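Local coordinates for protein L-glyceraldehyde 3-phosphate reductase (Clostridium beijerinckii, PDB 6HG6) that binds NADPH in a TIM barrel and probably reduces aldehydes, furfural among them, as an aldo-keto reductase, at residues Y3-N8 against A86-E91; A118-S123 against S159-Y164; L278-L283 against V309-K314. All coordinates share one frame; numbering follows the deposited sequence.

Contact 1 of 3, residues Y3-N8 against A86-E91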
loop_
_atom_site.group_PDB
_atom_site.type_symbol
_atom_site.label_atom_id
_atom_site.label_comp_id
_atom_site.label_asym_id
_atom_site.label_seq_id
_atom_site.Cartn_x
_atom_site.Cartn_y
_atom_site.Cartn_z
ATOM N N TYR A 3 4.577 -23.677 10.178
ATOM C CA TYR A 3 5.289 -22.535 9.541
ATOM C C TYR A 3 6.250 -21.935 10.560
ATOM O O TYR A 3 5.841 -21.624 11.650
ATOM C CB TYR A 3 4.391 -21.394 9.081
ATOM C CG TYR A 3 5.137 -20.141 8.664
ATOM C CD1 TYR A 3 6.030 -20.152 7.601
ATOM C CD2 TYR A 3 4.969 -18.948 9.346
ATOM C CE1 TYR A 3 6.681 -19.001 7.188
ATOM C CE2 TYR A 3 5.628 -17.790 8.959
ATOM C CZ TYR A 3 6.487 -17.818 7.879
ATOM O OH TYR A 3 7.123 -16.674 7.486
ATOM N N GLN A 4 7.502 -21.783 10.179
ATOM C CA GLN A 4 8.532 -21.111 11.010
ATOM C C GLN A 4 9.202 -20.111 10.088
ATOM O O GLN A 4 9.722 -20.521 9.047
ATOM C CB GLN A 4 9.573 -22.079 11.557
ATOM C CG GLN A 4 9.043 -23.058 12.592
ATOM C CD GLN A 4 10.176 -23.951 13.041
ATOM O OE1 GLN A 4 10.196 -25.156 12.754
ATOM N NE2 GLN A 4 11.192 -23.342 13.648
ATOM N N ALA A 5 9.101 -18.846 10.452
ATOM C CA ALA A 5 9.609 -17.742 9.632
ATOM C C ALA A 5 11.095 -17.979 9.427
ATOM O O ALA A 5 11.752 -18.555 10.310
ATOM C CB ALA A 5 9.333 -16.426 10.280
ATOM N N SER A 6 11.553 -17.679 8.223
ATOM C CA SER A 6 12.967 -17.808 7.848
ATOM C C SER A 6 13.844 -17.009 8.824
ATOM O O SER A 6 13.579 -15.832 9.010
ATOM C CB SER A 6 13.166 -17.317 6.464
ATOM O OG SER A 6 14.547 -17.324 6.178
ATOM N N LYS A 7 14.908 -17.615 9.335
ATOM C CA LYS A 7 15.887 -16.913 10.196
ATOM C C LYS A 7 16.611 -15.823 9.388
ATOM O O LYS A 7 17.126 -14.895 9.997
ATOM C CB LYS A 7 16.895 -17.910 10.769
ATOM C CG LYS A 7 16.379 -18.849 11.862
ATOM C CD LYS A 7 15.490 -18.206 12.948
ATOM C CE LYS A 7 15.721 -18.694 14.369
ATOM N NZ LYS A 7 16.139 -20.117 14.428
ATOM N N ASN A 8 16.605 -15.886 8.061
ATOM C CA ASN A 8 17.295 -14.898 7.189
ATOM C C ASN A 8 16.353 -13.771 6.764
ATOM O O ASN A 8 16.758 -12.942 5.962
ATOM C CB ASN A 8 17.840 -15.588 5.934
ATOM C CG ASN A 8 18.892 -16.627 6.243
ATOM O OD1 ASN A 8 19.699 -16.472 7.164
ATOM N ND2 ASN A 8 18.926 -17.682 5.446
ATOM N N ALA A 86 0.102 -15.276 14.030
ATOM C CA ALA A 86 -0.142 -14.547 15.306
ATOM C C ALA A 86 1.143 -14.564 16.151
ATOM O O ALA A 86 1.376 -13.578 16.871
ATOM C CB ALA A 86 -1.308 -15.135 16.074
ATOM N N THR A 87 1.927 -15.631 16.066
ATOM C CA THR A 87 3.228 -15.798 16.743
ATOM C C THR A 87 4.121 -14.569 16.475
ATOM O O THR A 87 4.969 -14.175 17.328
ATOM C CB THR A 87 3.904 -17.039 16.149
ATOM O OG1 THR A 87 3.008 -18.131 16.388
ATOM C CG2 THR A 87 5.276 -17.331 16.705
ATOM N N TYR A 88 4.013 -14.014 15.279
ATOM C CA TYR A 88 4.873 -12.924 14.775
ATOM C C TYR A 88 4.142 -11.601 14.762
ATOM O O TYR A 88 4.607 -10.674 14.076
ATOM C CB TYR A 88 5.336 -13.284 13.360
ATOM C CG TYR A 88 6.097 -14.576 13.318
ATOM C CD1 TYR A 88 7.404 -14.658 13.766
ATOM C CD2 TYR A 88 5.520 -15.737 12.812
ATOM C CE1 TYR A 88 8.114 -15.851 13.718
ATOM C CE2 TYR A 88 6.216 -16.937 12.762
ATOM C CZ TYR A 88 7.513 -17.006 13.217
ATOM O OH TYR A 88 8.205 -18.195 13.150
ATOM N N ARG A 89 3.016 -11.488 15.452
ATOM C CA ARG A 89 2.184 -10.270 15.284
ATOM C C ARG A 89 2.968 -9.002 15.639
ATOM O O ARG A 89 2.738 -7.952 14.976
ATOM C CB ARG A 89 0.868 -10.368 16.055
ATOM C CG ARG A 89 -0.133 -9.290 15.689
ATOM C CD ARG A 89 -0.015 -8.124 16.617
ATOM N NE ARG A 89 -0.919 -7.055 16.168
ATOM C CZ ARG A 89 -0.653 -6.159 15.216
ATOM N NH1 ARG A 89 0.483 -6.198 14.541
ATOM N NH2 ARG A 89 -1.537 -5.226 14.914
ATOM N N ASP A 90 3.876 -9.072 16.613
ATOM C CA ASP A 90 4.597 -7.840 17.022
ATOM C C ASP A 90 5.719 -7.502 16.021
ATOM O O ASP A 90 6.372 -6.497 16.186
ATOM C CB ASP A 90 5.049 -7.970 18.464
ATOM C CG ASP A 90 3.896 -7.920 19.445
ATOM O OD1 ASP A 90 2.783 -7.562 19.055
ATOM O OD2 ASP A 90 4.147 -8.272 20.623
ATOM N N GLU A 91 5.977 -8.376 15.063
ATOM C CA GLU A 91 6.910 -8.116 13.962
ATOM C C GLU A 91 6.144 -7.646 12.734
ATOM O O GLU A 91 6.822 -7.434 11.704
ATOM C CB GLU A 91 7.692 -9.383 13.672
ATOM C CG GLU A 91 8.776 -9.644 14.682
ATOM C CD GLU A 91 9.435 -10.991 14.491
ATOM O OE1 GLU A 91 10.116 -11.172 13.479
ATOM O OE2 GLU A 91 9.203 -11.861 15.357
#
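The CA atoms of Ala5 and Tyr88 lie 8.5 Å apart, where the irregular N-terminal segment 3-8 passes a short 3-10 turn, and across this gap the backbone N of Ala5 donates a hydrogen bond to Tyr88 OH at 2.9 Å. The bond is nearly straight, 167° at the hydrogen. The turn that presents Tyr88 is closed by bonds from Arg89 N to Ala86 O and from Glu91 N to Tyr88 O. Tyr88 supplies more than half of the buried surface, and its CG lies beside the backbone N and anti to the carbonyl carbon (chi1 -59°), which directs the ring toward segment 3-8. Ala5 CB sits over one face, 3.5 Å from Tyr88 CZ, while Thr87 CG2 covers the opposite face, 4.0 Å above the ring plane. The phenol is thus held between two methyl groups, with its hydroxyl accepting the N-H of Ala5. Glu91 OE2 approaches the ring edge in its plane. A second aromatic side chain joins: the Tyr3 ring comes obliquely against Tyr88, CE2 to CE2 at 3.9 Å, and carries Ala5 N 3.8 Å above one of its faces, offset toward the rim. Outside the pair, Asp54 OD1 at the end of helix 42-54 binds both Tyr3 OH and Ser6 N, tying the N-terminal segment to that helix. Tyr3 stacks on Phe50, and the Tyr88 and Phe53 rings meet with their planes at about 55°. The N-terminal segment, ahead of the first barrel strand, is thus packed on the outside of the barrel, away from the cofactor site. It lies against the C-terminal part of helix 42-54 and the connection from helix 72-85 to strand 93-98.

Contact 2 of 3, residues A118-S123 against S159-Y164. With EDO (1,2-ethanediol), chain J.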
loop_
_atom_site.group_PDB
_atom_site.type_symbol
_atom_site.label_atom_id
_atom_site.label_comp_id
_atom_site.label_asym_id
_atom_site.label_seq_id
_atom_site.Cartn_x
_atom_site.Cartn_y
_atom_site.Cartn_z
ATOM N N ALA A 118 -17.746 2.092 13.319
ATOM C CA ALA A 118 -18.439 0.788 13.175
ATOM C C ALA A 118 -17.598 -0.141 12.300
ATOM O O ALA A 118 -17.452 -1.320 12.625
ATOM C CB ALA A 118 -19.838 0.966 12.625
ATOM N N SER A 119 -17.026 0.372 11.227
ATOM C CA SER A 119 -16.194 -0.437 10.313
ATOM C C SER A 119 -14.950 -0.942 11.024
ATOM O O SER A 119 -14.613 -2.110 10.904
ATOM C CB SER A 119 -15.781 0.343 9.110
ATOM O OG SER A 119 -15.083 -0.557 8.260
ATOM N N LEU A 120 -14.267 -0.097 11.784
ATOM C CA LEU A 120 -13.056 -0.548 12.495
ATOM C C LEU A 120 -13.391 -1.706 13.423
ATOM O O LEU A 120 -12.641 -2.618 13.480
ATOM C CB LEU A 120 -12.430 0.598 13.269
ATOM C CG LEU A 120 -11.196 0.230 14.076
ATOM C CD1 LEU A 120 -10.072 -0.333 13.248
ATOM C CD2 LEU A 120 -10.753 1.450 14.862
ATOM N N ASP A 121 -14.483 -1.645 14.158
ATOM C CA ASP A 121 -14.860 -2.755 15.040
ATOM C C ASP A 121 -15.062 -4.033 14.220
ATOM O O ASP A 121 -14.646 -5.137 14.673
ATOM C CB ASP A 121 -16.112 -2.382 15.823
ATOM C CG ASP A 121 -15.903 -1.414 16.964
ATOM O OD1 ASP A 121 -14.714 -1.143 17.268
ATOM O OD2 ASP A 121 -16.956 -0.912 17.538
ATOM N N GLN A 122 -15.735 -3.923 13.086
ATOM C CA GLN A 122 -15.947 -5.111 12.217
ATOM C C GLN A 122 -14.590 -5.655 11.761
ATOM O O GLN A 122 -14.431 -6.897 11.805
ATOM C CB GLN A 122 -16.754 -4.812 10.969
ATOM C CG GLN A 122 -18.221 -4.479 11.183
ATOM C CD GLN A 122 -18.932 -4.285 9.854
ATOM O OE1 GLN A 122 -18.385 -4.507 8.735
ATOM N NE2 GLN A 122 -20.218 -3.939 9.940
ATOM N N SER A 123 -13.667 -4.765 11.327
ATOM C CA SER A 123 -12.320 -5.180 10.836
ATOM C C SER A 123 -11.551 -5.920 11.919
ATOM O O SER A 123 -10.960 -6.968 11.643
ATOM C CB SER A 123 -11.529 -4.016 10.368
ATOM O OG SER A 123 -12.091 -3.524 9.164
ATOM N N SER A 159 -8.660 5.079 21.591
ATOM C CA SER A 159 -9.425 3.914 22.110
ATOM C C SER A 159 -8.565 2.644 22.044
ATOM O O SER A 159 -9.091 1.547 22.343
ATOM C CB SER A 159 -10.722 3.710 21.366
ATOM O OG SER A 159 -10.506 3.148 20.086
ATOM N N GLY A 160 -7.303 2.756 21.622
ATOM C CA GLY A 160 -6.359 1.629 21.613
ATOM C C GLY A 160 -6.660 0.617 20.518
ATOM O O GLY A 160 -6.123 -0.531 20.596
ATOM N N LYS A 161 -7.422 1.024 19.511
ATOM C CA LYS A 161 -7.789 0.147 18.380
ATOM C C LYS A 161 -6.878 0.347 17.171
ATOM O O LYS A 161 -6.951 -0.500 16.228
ATOM C CB LYS A 161 -9.267 0.341 18.075
ATOM C CG LYS A 161 -10.166 -0.242 19.134
ATOM C CD LYS A 161 -11.600 0.092 18.905
ATOM C CE LYS A 161 -12.486 -0.534 19.979
ATOM N NZ LYS A 161 -13.886 -0.133 19.752
ATOM N N ALA A 162 -6.030 1.386 17.184
ATOM C CA ALA A 162 -5.066 1.683 16.111
ATOM C C ALA A 162 -3.841 2.319 16.738
ATOM O O ALA A 162 -4.012 3.093 17.667
ATOM C CB ALA A 162 -5.646 2.610 15.054
ATOM N N LEU A 163 -2.644 1.967 16.290
ATOM C CA LEU A 163 -1.432 2.635 16.837
ATOM C C LEU A 163 -1.236 3.986 16.161
ATOM O O LEU A 163 -0.852 4.927 16.836
ATOM C CB LEU A 163 -0.212 1.754 16.635
ATOM C CG LEU A 163 -0.256 0.455 17.420
ATOM C CD1 LEU A 163 1.035 -0.336 17.286
ATOM C CD2 LEU A 163 -0.512 0.739 18.879
ATOM N N TYR A 164 -1.451 4.030 14.856
ATOM C CA TYR A 164 -1.224 5.229 14.037
ATOM C C TYR A 164 -2.375 5.451 13.078
ATOM O O TYR A 164 -3.011 4.468 12.662
ATOM C CB TYR A 164 0.025 5.042 13.193
ATOM C CG TYR A 164 1.334 4.863 13.934
ATOM C CD1 TYR A 164 1.786 3.590 14.206
ATOM C CD2 TYR A 164 2.210 5.908 14.186
ATOM C CE1 TYR A 164 3.015 3.359 14.801
ATOM C CE2 TYR A 164 3.465 5.698 14.771
ATOM C CZ TYR A 164 3.885 4.398 15.030
ATOM O OH TYR A 164 5.110 4.145 15.565
HETATM C C1 EDO J . -16.909 1.672 18.619
HETATM O O1 EDO J . -16.665 0.667 19.594
HETATM C C2 EDO J . -16.772 3.038 19.137
HETATM O O2 EDO J . -17.935 3.498 19.816
#
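Lys161 reaches Asp121 with its ammonium group and Leu120 with the root of its side chain, so two consecutive helical residues meet opposite ends of one lysine. The lysine leaves the backbone with CG beside N (chi1 -71°) and is fully extended from there on, which carries NZ across to the helix. There NZ donates to Asp121 OD1 at 2.8 Å, forming a salt bridge. Asp121 CG also lies beside its backbone N, anti to the carbonyl carbon (chi1 -76°), and this brings OD1 to the lysine. NZ arrives on the syn side of the carboxylate, 18° out of its plane. CE also runs close to this oxygen, 3.6 Å from Asp121 OD1. At the buried end, Leu120, with CG anti to the backbone N, brings CD2 to 3.7 Å from Lys161 CB; its side chain also packs on Phe135 and Ala156. The contact thus grades from an apolar base to an ion pair at the surface, beside which an ethanediol, probably from the crystallisation liquor, is modelled. Gly160, with positive phi, completes a Schellman motif ending helix 146-158. The backbone of Lys161 is hydrogen-bonded to Val132, and so the contact joins helix 113-127 to the turn between helix 146-158 and barrel strand 162-168, alongside strand 132-137.

Contact 3 of 3, residues L278-L283 against V309-K314. With NDP (NADPH dihydro-nicotinamide-adenine-dinucleotide phosphate), chain B.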
loop_
_atom_site.group_PDB
_atom_site.type_symbol
_atom_site.label_atom_id
_atom_site.label_comp_id
_atom_site.label_asym_id
_atom_site.label_seq_id
_atom_site.Cartn_x
_atom_site.Cartn_y
_atom_site.Cartn_z
ATOM N N LEU A 278 10.537 -5.212 -16.755
ATOM C CA LEU A 278 9.754 -3.951 -16.733
ATOM C C LEU A 278 9.101 -3.795 -15.356
ATOM O O LEU A 278 9.228 -2.714 -14.747
ATOM C CB LEU A 278 8.735 -3.945 -17.873
ATOM C CG LEU A 278 7.819 -2.721 -17.901
ATOM C CD1 LEU A 278 8.625 -1.434 -17.808
ATOM C CD2 LEU A 278 6.980 -2.715 -19.168
ATOM N N ALA A 279 8.463 -4.844 -14.828
ATOM C CA ALA A 279 7.816 -4.811 -13.499
ATOM C C ALA A 279 8.832 -4.366 -12.451
ATOM O O ALA A 279 8.501 -3.484 -11.613
ATOM C CB ALA A 279 7.249 -6.159 -13.122
ATOM N N GLN A 280 10.021 -4.963 -12.481
ATOM C CA GLN A 280 11.073 -4.631 -11.491
ATOM C C GLN A 280 11.467 -3.157 -11.627
ATOM O O GLN A 280 11.570 -2.494 -10.595
ATOM C CB GLN A 280 12.283 -5.528 -11.637
ATOM C CG GLN A 280 12.078 -6.902 -11.031
ATOM C CD GLN A 280 13.303 -7.748 -11.274
ATOM O OE1 GLN A 280 13.902 -7.699 -12.342
ATOM N NE2 GLN A 280 13.743 -8.408 -10.208
ATOM N N MET A 281 11.613 -2.646 -12.854
ATOM C CA MET A 281 12.013 -1.231 -13.022
ATOM C C MET A 281 10.877 -0.326 -12.542
ATOM O O MET A 281 11.152 0.730 -11.945
ATOM C CB MET A 281 12.324 -0.889 -14.468
ATOM C CG MET A 281 12.816 0.516 -14.578
ATOM S SD MET A 281 13.297 0.965 -16.245
ATOM C CE MET A 281 11.683 1.251 -16.984
ATOM N N ALA A 282 9.628 -0.717 -12.802
ATOM C CA ALA A 282 8.450 0.072 -12.404
ATOM C C ALA A 282 8.436 0.205 -10.878
ATOM O O ALA A 282 8.071 1.292 -10.398
ATOM C CB ALA A 282 7.178 -0.557 -12.945
ATOM N N LEU A 283 8.791 -0.867 -10.151
ATOM C CA LEU A 283 8.823 -0.848 -8.666
ATOM C C LEU A 283 9.982 0.041 -8.205
ATOM O O LEU A 283 9.753 0.883 -7.337
ATOM C CB LEU A 283 8.979 -2.256 -8.098
ATOM C CG LEU A 283 7.850 -3.238 -8.408
ATOM C CD1 LEU A 283 8.150 -4.576 -7.749
ATOM C CD2 LEU A 283 6.513 -2.714 -7.949
ATOM N N VAL A 309 11.271 -8.557 -4.775
ATOM C CA VAL A 309 11.995 -8.022 -3.579
ATOM C C VAL A 309 13.430 -7.627 -3.958
ATOM O O VAL A 309 14.008 -6.868 -3.190
ATOM C CB VAL A 309 11.936 -8.925 -2.335
ATOM C CG1 VAL A 309 10.526 -8.915 -1.743
ATOM C CG2 VAL A 309 12.463 -10.329 -2.557
ATOM N N GLY A 310 13.975 -8.067 -5.093
ATOM C CA GLY A 310 15.314 -7.613 -5.530
ATOM C C GLY A 310 15.325 -6.120 -5.875
ATOM O O GLY A 310 16.363 -5.502 -5.804
ATOM N N ILE A 311 14.191 -5.545 -6.232
ATOM C CA ILE A 311 14.082 -4.173 -6.819
ATOM C C ILE A 311 14.541 -3.117 -5.821
ATOM O O ILE A 311 15.106 -2.096 -6.282
ATOM C CB ILE A 311 12.657 -3.910 -7.312
ATOM C CG1 ILE A 311 11.671 -3.743 -6.150
ATOM C CG2 ILE A 311 12.215 -5.004 -8.262
ATOM C CD1 ILE A 311 11.607 -2.330 -5.600
ATOM N N VAL A 312 14.325 -3.353 -4.516
ATOM C CA VAL A 312 14.739 -2.422 -3.415
ATOM C C VAL A 312 16.255 -2.165 -3.502
ATOM O O VAL A 312 16.710 -1.221 -2.830
ATOM C CB VAL A 312 14.348 -2.915 -1.996
ATOM C CG1 VAL A 312 12.897 -3.342 -1.948
ATOM C CG2 VAL A 312 15.235 -4.044 -1.481
ATOM N N HIS A 313 17.003 -2.954 -4.282
ATOM C CA HIS A 313 18.486 -2.799 -4.413
ATOM C C HIS A 313 18.898 -2.103 -5.720
ATOM O O HIS A 313 20.096 -2.004 -5.952
ATOM C CB HIS A 313 19.167 -4.158 -4.246
ATOM C CG HIS A 313 18.960 -4.672 -2.871
ATOM N ND1 HIS A 313 17.984 -5.601 -2.575
ATOM C CD2 HIS A 313 19.511 -4.292 -1.698
ATOM C CE1 HIS A 313 17.982 -5.817 -1.270
ATOM N NE2 HIS A 313 18.919 -5.028 -0.711
ATOM N N LYS A 314 17.944 -1.595 -6.507
ATOM C CA LYS A 314 18.208 -0.880 -7.783
ATOM C C LYS A 314 17.240 0.303 -7.917
ATOM O O LYS A 314 16.592 0.443 -8.987
ATOM C CB LYS A 314 18.055 -1.824 -8.984
ATOM C CG LYS A 314 19.033 -2.982 -9.054
ATOM C CD LYS A 314 19.024 -3.649 -10.395
ATOM C CE LYS A 314 19.734 -4.985 -10.395
ATOM N NZ LYS A 314 19.791 -5.529 -11.772
HETATM P PA NDP B . 0.550 -4.000 -8.438
HETATM O O1A NDP B . 0.438 -2.795 -9.310
HETATM O O2A NDP B . 1.806 -4.431 -7.750
HETATM O O5B NDP B . -0.100 -5.269 -9.184
HETATM C C5B NDP B . -0.087 -6.565 -8.527
HETATM C C4B NDP B . -0.366 -7.642 -9.543
HETATM O O4B NDP B . 0.614 -7.523 -10.607
HETATM C C3B NDP B . -0.258 -9.095 -9.058
HETATM O O3B NDP B . -1.472 -9.605 -8.514
HETATM C C2B NDP B . 0.116 -9.808 -10.351
HETATM O O2B NDP B . -1.081 -9.957 -11.109
HETATM C C1B NDP B . 1.040 -8.798 -11.022
HETATM N N9A NDP B . 2.453 -8.907 -10.680
HETATM C C8A NDP B . 3.039 -8.674 -9.461
HETATM N N7A NDP B . 4.343 -8.797 -9.476
HETATM C C5A NDP B . 4.640 -9.132 -10.789
HETATM C C6A NDP B . 5.856 -9.396 -11.449
HETATM N N6A NDP B . 7.043 -9.361 -10.848
HETATM N N1A NDP B . 5.802 -9.690 -12.774
HETATM C C2A NDP B . 4.603 -9.721 -13.373
HETATM N N3A NDP B . 3.399 -9.483 -12.856
HETATM C C4A NDP B . 3.484 -9.190 -11.546
HETATM O O3 NDP B . -0.470 -3.791 -7.200
HETATM P PN NDP B . -2.060 -3.804 -7.019
HETATM O O1N NDP B . -2.470 -5.228 -6.842
HETATM O O2N NDP B . -2.737 -2.955 -8.046
HETATM O O5D NDP B . -2.180 -3.048 -5.599
HETATM C C5D NDP B . -1.279 -3.459 -4.539
HETATM C C4D NDP B . -1.906 -3.137 -3.203
HETATM O O4D NDP B . -2.121 -1.717 -3.110
HETATM C C3D NDP B . -3.296 -3.713 -2.944
HETATM O O3D NDP B . -3.211 -5.086 -2.591
HETATM C C2D NDP B . -3.755 -2.796 -1.804
HETATM O O2D NDP B . -3.185 -3.208 -0.589
HETATM C C1D NDP B . -3.200 -1.440 -2.231
HETATM N N1N NDP B . -4.208 -0.615 -2.942
HETATM C C2N NDP B . -4.717 0.509 -2.338
HETATM C C3N NDP B . -5.829 1.155 -2.804
HETATM C C7N NDP B . -6.324 2.377 -2.076
HETATM O O7N NDP B . -5.806 2.733 -1.001
HETATM N N7N NDP B . -7.350 3.028 -2.624
HETATM C C4N NDP B . -6.490 0.595 -4.033
HETATM C C5N NDP B . -5.745 -0.485 -4.713
HETATM C C6N NDP B . -4.635 -0.977 -4.207
HETATM P P2B NDP B . -1.192 -11.252 -12.070
HETATM O O1X NDP B . -0.378 -12.432 -11.575
HETATM O O2X NDP B . -2.680 -11.564 -12.095
HETATM O O3X NDP B . -0.682 -10.708 -13.396
#
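Ile311 pushes its CG2 methyl against the aliphatic part of Gln280, 3.4 Å from both Gln280 CB and Gln280 CG, and lays its other branch across Leu283. Its CG1 is set between the backbone N and the carbonyl carbon (chi1 71°), which splits the two branches between two residues one helical turn apart. The side chains of Ile311 and Leu283 cross at about a right angle, with CD1 of Ile311 3.6 Å from Leu283 CB. Gln280 meets the isoleucine with the aliphatic part of its side chain, while its amide turns to the backbone, NE2 bonding Glu307 O and OE1 bonding Thr277 N, which fixes the rotation of the group. Ser284 OG links the two backbones by hydrogen bonds with Gln280 O and Ile311 O. On another side of the same helix, Ala279 CB lies above the adenine plane at its rim, 3.8 Å from NDP N1A. Glu307 and Asn308, which bind NADPH, immediately precede segment 309-314. Helix 278-286 and the 3-10 turn that follows helix 302-308 are thereby packed together beside the adenine end of the cofactor site, in the C-terminal part of the chain, around the last strand of an aldo-keto reductase TIM barrel.

The three contacts follow one another along the chain in series, each closing before the next opens, and none touches another. Contacts 1 and 2 are about 24 Å apart between centres, contacts 1 and 3 about 25 Å, and contacts 2 and 3 about 33 Å, on opposite sides of the chain's centre. All are built around the same closed eight-stranded parallel barrel: contact 1 leads into strand 93-98, contact 2 includes the start of strand 162-168, and contact 3 brackets the final strand, 294-297. The first two lie away from the NADPH-binding residues and join outer elements of the barrel, whereas contact 3 reaches the NADPH pocket.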